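Side-chain contact in hypothetical protein, similar to alpha-acetolactate decarboxylase (Staphylococcus aureus subsp. aureus, PDB 1XV2), which probably catalyses the zinc-dependent decarboxylation of alpha-acetolactate to acetoin, as other acetolactate decarboxylases do: residues G24-T27 / I28-L32. Residues are numbered along the deposited sequence; the frame is centred on the assembly and turned at random.
Sequences GTAT and INELL
E30 reaches back along the first helical turn to the backbone of T27, the N-cap residue where strand 26-27 runs into helix 28-32. As in a capping box, the N3 side chain accepts from the N-cap N-H, but the T27 side chain makes no return bond. T27 N meets E30 OE1 at 2.8 Å in a nearly straight bond (N-H...O 161°), with the donor above the carboxylate plane rather than in it. With E30 CG beside its own backbone N (chi1 -55°), CG comes 3.4 Å from T27 CB, and the extended chain beyond carries the carboxylate back to T27 N. One residue further on, L31 N donates to T27 O at 3.0 Å, an i to i+4 bond that closes the first turn.

The tightly packed side is buried and apolar: A26 CB meets L31 CD2 at 3.7 Å, and both side chains also touch V74, opposite which T25 and A26 form a classic beta bulge. I28 and L31 continue this packing onto F51. The outer side holds the exposed N29 and E30, although E30's aliphatic chain still lies close on T27. There a water donates to E30 OE1 at 2.7 Å and, weakly, to T25 O at 3.5 Å, so OE1 accepts from both T27 N and the water.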
ATOM      1  N   GLY A  24      -6.717  10.661  16.557  1.00 17.29           N
ATOM      2  CA  GLY A  24      -7.762  10.628  15.548  1.00 16.80           C
ATOM      3  C   GLY A  24      -7.343  11.594  14.459  1.00 17.47           C
ATOM      4  O   GLY A  24      -7.074  12.760  14.742  1.00 18.58           O
ATOM      5  N   THR A  25      -7.280  11.129  13.216  1.00 17.04           N
ATOM      6  CA  THR A  25      -6.845  11.993  12.123  1.00 17.55           C
ATOM      7  C   THR A  25      -7.854  12.151  10.997  1.00 16.63           C
ATOM      8  O   THR A  25      -7.628  12.907  10.051  1.00 17.18           O
ATOM      9  CB  THR A  25      -5.531  11.478  11.534  1.00 17.69           C
ATOM     10  OG1 THR A  25      -5.700  10.114  11.126  1.00 18.98           O
ATOM     11  CG2 THR A  25      -4.425  11.557  12.570  1.00 17.54           C
ATOM     12  N   ALA A  26      -8.958  11.421  11.090  1.00 16.34           N
ATOM     13  CA  ALA A  26     -10.016  11.497  10.093  1.00 17.17           C
ATOM     14  C   ALA A  26     -11.355  11.396  10.817  1.00 17.77           C
ATOM     15  O   ALA A  26     -11.452  10.807  11.895  1.00 18.45           O
ATOM     16  CB  ALA A  26      -9.873  10.374   9.072  1.00 17.32           C
ATOM     17  N   THR A  27     -12.382  11.975  10.215  1.00 16.89           N
ATOM     18  CA  THR A  27     -13.715  11.985  10.795  1.00 17.43           C
ATOM     19  C   THR A  27     -14.572  10.826  10.280  1.00 17.98           C
ATOM     20  O   THR A  27     -14.383  10.362   9.155  1.00 19.32           O
ATOM     21  CB  THR A  27     -14.395  13.336  10.466  1.00 17.30           C
ATOM     22  OG1 THR A  27     -14.403  14.163  11.636  1.00 21.46           O
ATOM     23  CG2 THR A  27     -15.796  13.138   9.953  1.00 17.02           C
ATOM     24  N   ILE A  28     -15.508  10.359  11.103  1.00 18.63           N
ATOM     25  CA  ILE A  28     -16.400   9.274  10.691  1.00 18.44           C
ATOM     26  C   ILE A  28     -17.121   9.681   9.409  1.00 18.95           C
ATOM     27  O   ILE A  28     -17.205   8.904   8.457  1.00 17.47           O
ATOM     28  CB  ILE A  28     -17.459   8.964  11.775  1.00 18.72           C
ATOM     29  CG1 ILE A  28     -16.821   8.190  12.927  1.00 16.25           C
ATOM     30  CG2 ILE A  28     -18.615   8.169  11.166  1.00 18.63           C
ATOM     31  CD1 ILE A  28     -16.346   6.792  12.544  1.00 18.44           C
ATOM     32  N   ASN A  29     -17.639  10.907   9.396  1.00 20.60           N
ATOM     33  CA  ASN A  29     -18.348  11.440   8.237  1.00 22.57           C
ATOM     34  C   ASN A  29     -17.463  11.444   6.995  1.00 21.61           C
ATOM     35  O   ASN A  29     -17.926  11.148   5.893  1.00 21.88           O
ATOM     36  CB  ASN A  29     -18.835  12.870   8.520  1.00 26.01           C
ATOM     37  CG  ASN A  29     -20.020  12.914   9.474  1.00 28.78           C
ATOM     38  OD1 ASN A  29     -20.380  13.977   9.980  1.00 31.03           O
ATOM     39  ND2 ASN A  29     -20.638  11.764   9.714  1.00 30.79           N
ATOM     40  N   GLU A  30     -16.190  11.783   7.171  1.00 21.34           N
ATOM     41  CA  GLU A  30     -15.261  11.815   6.047  1.00 21.75           C
ATOM     42  C   GLU A  30     -15.048  10.405   5.489  1.00 21.54           C
ATOM     43  O   GLU A  30     -14.932  10.215   4.277  1.00 20.93           O
ATOM     44  CB  GLU A  30     -13.922  12.420   6.482  1.00 23.14           C
ATOM     45  CG  GLU A  30     -14.062  13.798   7.122  1.00 27.09           C
ATOM     46  CD  GLU A  30     -12.730  14.414   7.510  1.00 28.10           C
ATOM     47  OE1 GLU A  30     -11.882  13.703   8.091  1.00 27.06           O
ATOM     48  OE2 GLU A  30     -12.541  15.618   7.242  1.00 30.46           O
ATOM     49  N   LEU A  31     -15.002   9.418   6.378  1.00 21.09           N
ATOM     50  CA  LEU A  31     -14.818   8.033   5.959  1.00 20.85           C
ATOM     51  C   LEU A  31     -16.039   7.534   5.183  1.00 19.81           C
ATOM     52  O   LEU A  31     -15.906   6.867   4.157  1.00 19.98           O
ATOM     53  CB  LEU A  31     -14.575   7.141   7.180  1.00 20.17           C
ATOM     54  CG  LEU A  31     -13.122   6.729   7.427  1.00 23.23           C
ATOM     55  CD1 LEU A  31     -12.681   5.754   6.344  1.00 21.71           C
ATOM     56  CD2 LEU A  31     -12.224   7.951   7.444  1.00 22.41           C
ATOM     57  N   LEU A  32     -17.227   7.868   5.676  1.00 20.37           N
ATOM     58  CA  LEU A  32     -18.463   7.452   5.034  1.00 20.57           C
ATOM     59  C   LEU A  32     -18.570   7.973   3.607  1.00 22.83           C
ATOM     60  O   LEU A  32     -19.320   7.431   2.797  1.00 21.46           O
ATOM     61  CB  LEU A  32     -19.664   7.912   5.860  1.00 21.14           C
ATOM     62  CG  LEU A  32     -19.949   7.053   7.094  1.00 21.93           C
ATOM     63  CD1 LEU A  32     -21.119   7.626   7.874  1.00 23.61           C
ATOM     64  CD2 LEU A  32     -20.257   5.627   6.648  1.00 22.40           C
TER
HETATM   65  O   HOH W   1     -10.035  15.306   9.291  1.00 26.32           O